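Local coordinates for putative phosphosugar isomerase (Silicibacter pomeroyi DSS-3, PDB 3FJ1), which is a putative phosphosugar isomerase of the SIS-domain family, probably binding a carbohydrate derivative, although its exact reaction remains unsettled, at residues A188-I193 / I313-S318; W195-V200 / R295-V300. One frame throughout, in Å; residues are numbered along the deposited sequence. Where two conformers were deposited one is given.

How the contacts relate
Contact 2 is nested along the chain inside the loop that contact 1 closes, and their centres lie about 11 Å apart on the same side of the chain's centre. The short link between helices 183-191 and 196-204 carries the chain from one contact straight to the other. W195 joins them physically: its indole reaches helix 308-326, with CZ3 3.6 Å from F316 CA and CZ2 3.7 Å from S315 CB. Two further points of packing add to the seam, I193 CG2 against E298 O at 3.7 Å and V300 CG2 against A190 N at 3.7 Å. Contact 1 is buried, contact 2 partly so; both are structural packing between the parts named.

Contact 1. Residues A188-I193 / I313-S318; sequences AAASRI and IVSFYS
Two serines one helical turn apart, S315 and S318, fasten helix 308-326 to the C-terminal part of helix 183-191 and the residues after it, while V314 supplies the apolar side of the join. The backbones come close, with A190 CA 5.1 Å from S315 CA, and the A190 methyl and S315 hydroxyl meet where they are nearest. S315 can be followed outward: its CB has A190 O and, more loosely, I193 CG2 on the same side, and OG, anti to the carbonyl carbon (chi1 -69°), leans across to donate a hydrogen bond of 2.8 Å to A190 O. It lies in the carbonyl plane on a lone pair, at a C=O...OG angle of 117°. This is a firmer grip than the weak bond that I193 N gives the same oxygen at 3.3 Å. The hydroxyl is also hemmed in by the A190 methyl, with CB 3.6 Å from OG, and by I193 CB and CD1. An alanine here would remove OG and would probably cost A190 O, in this buried setting, its strongest partner across the contact. S318 OG, anti to its backbone N, gives a bond of 2.7 Å to I193 O, approaching 38° above the carbonyl plane. V314 CG1 lies 3.6 Å from S191 N and also touches A190 CB and S191 CB. S191 OG turns back instead, donating to A188 O at 2.6 Å. R10 of helix 8-41 ties both sides together, bonded to S191 O and S318 OG. Buried packing thus joins helix 308-326, in the second SIS domain, to helix 183-191; helices 8-41 and 153-171 also cover V314, while I313 and F316 turn to helix 217-231.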
ATOM      1  N   ALA A 188      14.737  24.225   8.199  1.00  9.67           N
ATOM      2  CA  ALA A 188      14.746  25.121   9.355  1.00  9.95           C
ATOM      3  C   ALA A 188      13.506  26.022   9.252  1.00 10.52           C
ATOM      4  O   ALA A 188      12.734  26.132  10.202  1.00 11.64           O
ATOM      5  CB  ALA A 188      16.006  25.946   9.396  1.00  9.87           C
ATOM      6  N   ALA A 189      13.325  26.644   8.080  1.00 10.83           N
ATOM      7  CA  ALA A 189      12.174  27.494   7.796  1.00 10.42           C
ATOM      8  C   ALA A 189      10.876  26.719   7.990  1.00 11.50           C
ATOM      9  O   ALA A 189       9.964  27.150   8.725  1.00  9.50           O
ATOM     10  CB  ALA A 189      12.290  28.048   6.383  1.00 11.12           C
ATOM     11  N   ALA A 190      10.782  25.528   7.342  1.00  9.87           N
ATOM     12  CA  ALA A 190       9.615  24.681   7.501  1.00 10.10           C
ATOM     13  C   ALA A 190       9.248  24.340   8.951  1.00 10.37           C
ATOM     14  O   ALA A 190       8.072  24.216   9.279  1.00 10.74           O
ATOM     15  CB  ALA A 190       9.825  23.355   6.689  1.00  9.10           C
ATOM     16  N   SER A 191      10.243  24.169   9.821  1.00 10.27           N
ATOM     17  CA  SER A 191       9.979  23.801  11.199  1.00 11.17           C
ATOM     18  C   SER A 191       9.391  24.977  11.988  1.00 12.22           C
ATOM     19  O   SER A 191       8.890  24.777  13.080  1.00 12.45           O
ATOM     20  CB  SER A 191      11.249  23.317  11.892  1.00 10.96           C
ATOM     21  OG  SER A 191      12.187  24.366  12.072  1.00 11.16           O
ATOM     22  N   ARG A 192       9.482  26.187  11.444  1.00 12.96           N
ATOM     23  CA  ARG A 192       8.931  27.383  12.111  1.00 15.41           C
ATOM     24  C   ARG A 192       7.450  27.650  11.730  1.00 14.67           C
ATOM     25  O   ARG A 192       6.887  28.704  12.075  1.00 16.65           O
ATOM     26  CB  ARG A 192       9.831  28.595  11.819  1.00 16.25           C
ATOM     27  CG  ARG A 192      11.247  28.449  12.421  1.00 17.80           C
ATOM     28  CD  ARG A 192      12.109  29.749  12.307  1.00 19.35           C
ATOM     29  NE  ARG A 192      12.647  29.974  10.953  1.00 21.11           N
ATOM     30  CZ  ARG A 192      13.852  29.569  10.502  1.00 22.49           C
ATOM     31  NH1 ARG A 192      14.736  28.943  11.305  1.00 23.52           N
ATOM     32  NH2 ARG A 192      14.218  29.827   9.235  1.00 22.08           N
ATOM     33  N   ILE A 193       6.811  26.695  11.058  1.00 13.20           N
ATOM     34  CA  ILE A 193       5.426  26.787  10.636  1.00 12.41           C
ATOM     35  C   ILE A 193       4.642  25.764  11.478  1.00 12.12           C
ATOM     36  O   ILE A 193       5.143  24.644  11.705  1.00 12.54           O
ATOM     37  CB  ILE A 193       5.288  26.431   9.150  1.00 11.95           C
ATOM     38  CG1 ILE A 193       5.988  27.507   8.304  1.00 12.37           C
ATOM     39  CG2 ILE A 193       3.807  26.245   8.781  1.00 11.49           C
ATOM     40  CD1 ILE A 193       6.171  27.140   6.859  1.00 12.41           C
ATOM     41  N   ILE A 313       6.316  17.768   5.225  1.00  7.75           N
ATOM     42  CA  ILE A 313       6.201  16.874   6.367  1.00  6.94           C
ATOM     43  C   ILE A 313       6.803  17.503   7.624  1.00  7.29           C
ATOM     44  O   ILE A 313       6.297  17.263   8.707  1.00  8.03           O
ATOM     45  CB  ILE A 313       6.751  15.456   6.095  1.00  7.37           C
ATOM     46  CG1 ILE A 313       6.145  14.437   7.097  1.00  7.23           C
ATOM     47  CG2 ILE A 313       8.320  15.433   6.012  1.00  6.27           C
ATOM     48  CD1 ILE A 313       4.614  14.143   6.941  1.00  7.72           C
ATOM     49  N   VAL A 314       7.877  18.277   7.492  1.00  7.29           N
ATOM     50  CA  VAL A 314       8.455  18.970   8.663  1.00  7.53           C
ATOM     51  C   VAL A 314       7.416  19.970   9.235  1.00  7.29           C
ATOM     52  O   VAL A 314       7.203  20.040  10.473  1.00  7.47           O
ATOM     53  CB  VAL A 314       9.824  19.612   8.364  1.00  6.81           C
ATOM     54  CG1 VAL A 314      10.247  20.540   9.516  1.00  7.36           C
ATOM     55  CG2 VAL A 314      10.922  18.495   8.118  1.00  5.82           C
ATOM     56  N   SER A 315       6.768  20.724   8.356  1.00  7.79           N
ATOM     57  CA  SER A 315       5.716  21.647   8.801  1.00  7.92           C
ATOM     58  C   SER A 315       4.562  20.874   9.475  1.00  8.66           C
ATOM     59  O   SER A 315       4.011  21.299  10.495  1.00  8.68           O
ATOM     60  CB  SER A 315       5.224  22.508   7.655  1.00  8.35           C
ATOM     61  OG  SER A 315       6.243  23.435   7.242  1.00  8.35           O
ATOM     62  N   PHE A 316       4.206  19.738   8.892  1.00  8.67           N
ATOM     63  CA  PHE A 316       3.156  18.907   9.475  1.00  8.92           C
ATOM     64  C   PHE A 316       3.541  18.433  10.877  1.00  8.91           C
ATOM     65  O   PHE A 316       2.714  18.468  11.797  1.00  8.39           O
ATOM     66  CB  PHE A 316       2.855  17.695   8.576  1.00  9.00           C
ATOM     67  CG  PHE A 316       1.850  16.739   9.178  1.00  9.21           C
ATOM     68  CD1 PHE A 316       0.513  16.980   9.075  1.00  9.72           C
ATOM     69  CD2 PHE A 316       2.256  15.605   9.850  1.00  9.39           C
ATOM     70  CE1 PHE A 316      -0.406  16.099   9.635  1.00 10.08           C
ATOM     71  CE2 PHE A 316       1.343  14.744  10.419  1.00 10.00           C
ATOM     72  CZ  PHE A 316       0.030  14.980  10.308  1.00  9.48           C
ATOM     73  N   TYR A 317       4.771  17.935  11.016  1.00  8.51           N
ATOM     74  CA  TYR A 317       5.261  17.439  12.306  1.00  9.24           C
ATOM     75  C   TYR A 317       5.144  18.522  13.377  1.00  9.43           C
ATOM     76  O   TYR A 317       4.728  18.285  14.514  1.00  8.72           O
ATOM     77  CB  TYR A 317       6.726  17.005  12.209  1.00  9.55           C
ATOM     78  CG  TYR A 317       7.041  15.740  11.402  1.00  9.37           C
ATOM     79  CD1 TYR A 317       6.170  14.649  11.357  1.00  9.18           C
ATOM     80  CD2 TYR A 317       8.277  15.611  10.776  1.00  9.22           C
ATOM     81  CE1 TYR A 317       6.508  13.485  10.652  1.00  9.38           C
ATOM     82  CE2 TYR A 317       8.617  14.451  10.069  1.00  9.05           C
ATOM     83  CZ  TYR A 317       7.735  13.398  10.024  1.00  9.61           C
ATOM     84  OH  TYR A 317       8.106  12.259   9.308  1.00 10.26           O
ATOM     85  N   SER A 318       5.560  19.716  12.976  1.00  9.56           N
ATOM     86  CA  SER A 318       5.505  20.906  13.805  1.00 10.94           C
ATOM     87  C   SER A 318       4.051  21.232  14.201  1.00 10.71           C
ATOM     88  O   SER A 318       3.782  21.492  15.361  1.00 10.07           O
ATOM     89  CB  SER A 318       6.170  22.072  13.062  1.00 10.63           C
ATOM     90  OG  SER A 318       6.077  23.266  13.824  1.00 12.12           O
TER

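Contact 2. Residues W195-V200 / R295-V300; sequences WPEMRV and RVLEHV
The second SIS domain is built on a five-stranded parallel sheet of order 2-1-3-4-5, and here its edge strand, 295-296, and the loop after it meet the start of helix 196-204. Apolar packing centres on W195 and L297, whose side chains cross at about a right angle. L297 CD2 sits over one indole face in a CH-pi contact, 3.6 Å from the centroid of the five-membered ring, and L297 CB lies over the same ring system near NE1. From strands 257-259 and 284-286, L258 and F285 also pack on L297.

Direct hydrogen bonding between the segments comes from the indole edge: W195 NE1 donates to E298 O at 2.8 Å, nearly straight at 162°, along a lone pair and within the ring plane. This bond would fix the rotation of the indole beneath L297. Water adds a second bridge, giving a bond of 2.6 Å to E197 OE2 and accepting one of 2.9 Å from E298 N. Within the loop, H299 ND1 donates to L297 O at 2.8 Å, almost along the C=O axis.

R295 and E197 meet by packing of a guanidinium face on an aliphatic stem, R295 NH2 lying 3.5 Å from E197 CB. Any attraction between their charges would probably be weak, since E197 OE1 stays 5.3 Å from R295 NH2, too far for a salt bridge.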
ATOM      1  N   TRP A 195       0.787  25.975  11.544  1.00 12.52           N
ATOM      2  CA  TRP A 195      -0.593  25.917  11.047  1.00 12.90           C
ATOM      3  C   TRP A 195      -1.679  26.014  12.110  1.00 13.47           C
ATOM      4  O   TRP A 195      -2.528  25.114  12.219  1.00 13.76           O
ATOM      5  CB  TRP A 195      -0.821  24.651  10.192  1.00 12.57           C
ATOM      6  CG  TRP A 195       0.053  24.530   8.976  1.00 12.32           C
ATOM      7  CD1 TRP A 195       0.550  25.556   8.223  1.00 12.59           C
ATOM      8  CD2 TRP A 195       0.473  23.319   8.320  1.00 12.55           C
ATOM      9  NE1 TRP A 195       1.273  25.069   7.186  1.00 12.49           N
ATOM     10  CE2 TRP A 195       1.235  23.698   7.202  1.00 12.48           C
ATOM     11  CE3 TRP A 195       0.263  21.960   8.562  1.00 12.19           C
ATOM     12  CZ2 TRP A 195       1.823  22.762   6.328  1.00 12.36           C
ATOM     13  CZ3 TRP A 195       0.851  21.041   7.716  1.00 12.26           C
ATOM     14  CH2 TRP A 195       1.625  21.450   6.604  1.00 12.26           C
ATOM     15  N   PRO A 196      -1.718  27.137  12.838  1.00 13.62           N
ATOM     16  CA  PRO A 196      -2.708  27.320  13.928  1.00 13.90           C
ATOM     17  C   PRO A 196      -4.177  27.106  13.527  1.00 14.20           C
ATOM     18  O   PRO A 196      -4.953  26.562  14.307  1.00 13.85           O
ATOM     19  CB  PRO A 196      -2.466  28.763  14.403  1.00 14.04           C
ATOM     20  CG  PRO A 196      -1.655  29.419  13.347  1.00 14.54           C
ATOM     21  CD  PRO A 196      -0.873  28.339  12.643  1.00 14.16           C
ATOM     22  N   GLU A 197      -4.534  27.534  12.328  1.00 15.21           N
ATOM     23  CA  GLU A 197      -5.888  27.366  11.795  1.00 16.40           C
ATOM     24  C   GLU A 197      -6.258  25.878  11.680  1.00 16.14           C
ATOM     25  O   GLU A 197      -7.395  25.508  11.948  1.00 15.22           O
ATOM     26  CB  GLU A 197      -6.040  28.094  10.458  1.00 17.93           C
ATOM     27  CG  GLU A 197      -5.140  27.576   9.303  1.00 18.98           C
ATOM     28  CD  GLU A 197      -3.618  27.892   9.455  1.00 19.60           C
ATOM     29  OE1 GLU A 197      -3.175  28.554  10.404  1.00 21.74           O
ATOM     30  OE2 GLU A 197      -2.871  27.490   8.621  1.00 19.81           O
HETATM   31  N   MSE A 198      -5.299  25.010  11.322  1.00 16.48           N
HETATM   32  CA  MSE A 198      -5.557  23.574  11.276  0.50 16.93           C
HETATM   33  C   MSE A 198      -5.733  23.017  12.692  1.00 15.72           C
HETATM   34  O   MSE A 198      -6.558  22.172  12.923  1.00 15.38           O
HETATM   35  CB  MSE A 198      -4.409  22.832  10.576  0.50 18.54           C
HETATM   36  CG  MSE A 198      -4.487  21.315  10.682  0.50 20.34           C
HETATM   37 SE   MSE A 198      -5.974  20.595   9.666  0.50 23.92          SE
HETATM   38  CE  MSE A 198      -5.186  20.978   7.956  0.50 21.02           C
ATOM     39  N   ARG A 199      -4.932  23.502  13.635  1.00 15.29           N
ATOM     40  CA  ARG A 199      -5.007  23.004  15.003  1.00 15.44           C
ATOM     41  C   ARG A 199      -6.409  23.302  15.586  1.00 14.56           C
ATOM     42  O   ARG A 199      -7.019  22.452  16.239  1.00 14.49           O
ATOM     43  CB  ARG A 199      -3.883  23.578  15.869  1.00 16.52           C
ATOM     44  CG  ARG A 199      -2.492  23.442  15.263  1.00 17.84           C
ATOM     45  CD  ARG A 199      -1.351  23.522  16.260  1.00 18.82           C
ATOM     46  NE  ARG A 199      -1.406  24.683  17.163  1.00 19.81           N
ATOM     47  CZ  ARG A 199      -0.829  25.858  16.957  1.00 19.83           C
ATOM     48  NH1 ARG A 199      -0.172  26.126  15.857  1.00 20.26           N
ATOM     49  NH2 ARG A 199      -0.941  26.801  17.871  1.00 20.01           N
ATOM     50  N   VAL A 200      -6.919  24.507  15.348  1.00 13.89           N
ATOM     51  CA  VAL A 200      -8.293  24.838  15.759  1.00 13.35           C
ATOM     52  C   VAL A 200      -9.328  23.894  15.098  1.00 12.47           C
ATOM     53  O   VAL A 200     -10.245  23.416  15.771  1.00 11.25           O
ATOM     54  CB  VAL A 200      -8.637  26.319  15.448  1.00 13.75           C
ATOM     55  CG1 VAL A 200     -10.096  26.606  15.731  1.00 14.75           C
ATOM     56  CG2 VAL A 200      -7.715  27.215  16.261  1.00 14.70           C
ATOM     57  N   ARG A 295      -8.257  26.557   1.915  1.00 15.19           N
ATOM     58  CA  ARG A 295      -7.378  27.516   2.566  1.00 16.97           C
ATOM     59  C   ARG A 295      -5.926  27.216   2.227  1.00 15.07           C
ATOM     60  O   ARG A 295      -5.557  26.036   2.173  1.00 13.63           O
ATOM     61  CB  ARG A 295      -7.602  27.492   4.088  1.00 18.28           C
ATOM     62  CG  ARG A 295      -9.028  27.887   4.475  1.00 20.12           C
ATOM     63  CD  ARG A 295      -9.234  27.993   5.984  1.00 21.62           C
ATOM     64  NE  ARG A 295      -8.458  29.067   6.622  1.00 23.55           N
ATOM     65  CZ  ARG A 295      -8.481  29.332   7.934  1.00 24.40           C
ATOM     66  NH1 ARG A 295      -9.240  28.596   8.755  1.00 25.26           N
ATOM     67  NH2 ARG A 295      -7.745  30.331   8.433  1.00 24.58           N
ATOM     68  N   VAL A 296      -5.118  28.258   1.974  1.00 13.79           N
ATOM     69  CA  VAL A 296      -3.687  28.068   1.687  1.00 14.00           C
ATOM     70  C   VAL A 296      -2.926  27.875   2.981  1.00 13.85           C
ATOM     71  O   VAL A 296      -3.060  28.679   3.915  1.00 14.95           O
ATOM     72  CB  VAL A 296      -3.066  29.260   0.918  1.00 13.32           C
ATOM     73  CG1 VAL A 296      -1.572  29.065   0.761  1.00 12.65           C
ATOM     74  CG2 VAL A 296      -3.792  29.445  -0.427  1.00 13.24           C
ATOM     75  N   LEU A 297      -2.154  26.786   3.067  1.00 13.48           N
ATOM     76  CA  LEU A 297      -1.307  26.562   4.223  1.00 13.48           C
ATOM     77  C   LEU A 297       0.075  27.106   3.942  1.00 13.48           C
ATOM     78  O   LEU A 297       0.639  26.890   2.856  1.00 12.77           O
ATOM     79  CB  LEU A 297      -1.154  25.082   4.560  1.00 13.94           C
ATOM     80  CG  LEU A 297      -2.346  24.348   5.152  1.00 14.36           C
ATOM     81  CD1 LEU A 297      -2.104  22.820   5.035  1.00 14.30           C
ATOM     82  CD2 LEU A 297      -2.618  24.783   6.582  1.00 13.26           C
ATOM     83  N   GLU A 298       0.627  27.766   4.943  1.00 12.96           N
ATOM     84  CA  GLU A 298       1.984  28.291   4.883  1.00 14.04           C
ATOM     85  C   GLU A 298       2.951  27.154   4.567  1.00 13.32           C
ATOM     86  O   GLU A 298       2.860  26.107   5.186  1.00 12.07           O
ATOM     87  CB  GLU A 298       2.331  28.874   6.233  1.00 15.51           C
ATOM     88  CG  GLU A 298       3.434  29.841   6.160  1.00 17.31           C
ATOM     89  CD  GLU A 298       3.669  30.576   7.460  1.00 18.31           C
ATOM     90  OE1 GLU A 298       2.785  30.629   8.344  1.00 18.90           O
ATOM     91  OE2 GLU A 298       4.781  31.105   7.570  1.00 20.11           O
ATOM     92  N   HIS A 299       3.840  27.349   3.587  1.00 12.64           N
ATOM     93  CA  HIS A 299       4.822  26.322   3.230  1.00 12.72           C
ATOM     94  C   HIS A 299       6.100  26.865   2.595  1.00 12.23           C
ATOM     95  O   HIS A 299       6.141  27.990   2.069  1.00 12.58           O
ATOM     96  CB  HIS A 299       4.196  25.286   2.269  1.00 11.99           C
ATOM     97  CG  HIS A 299       3.727  25.885   0.983  1.00 12.10           C
ATOM     98  ND1 HIS A 299       2.557  26.614   0.884  1.00 12.63           N
ATOM     99  CD2 HIS A 299       4.308  25.934  -0.233  1.00 12.73           C
ATOM    100  CE1 HIS A 299       2.431  27.060  -0.352  1.00 13.64           C
ATOM    101  NE2 HIS A 299       3.473  26.651  -1.057  1.00 12.73           N
ATOM    102  N   VAL A 300       7.133  26.024   2.608  1.00 11.75           N
ATOM    103  CA  VAL A 300       8.422  26.400   2.057  1.00 11.72           C
ATOM    104  C   VAL A 300       8.826  25.478   0.902  1.00 11.94           C
ATOM    105  O   VAL A 300       8.937  24.260   1.079  1.00 12.14           O
ATOM    106  CB  VAL A 300       9.518  26.383   3.146  1.00 11.08           C
ATOM    107  CG1 VAL A 300      10.808  26.960   2.576  1.00 10.39           C
ATOM    108  CG2 VAL A 300       9.069  27.139   4.429  1.00 10.86           C
TER
HETATM  109  O   HOH W   1      -0.958  28.638   7.218  1.00 18.27           O
HETATM  110  O   HOH W   2      -4.890  28.063   5.966  1.00 34.16           O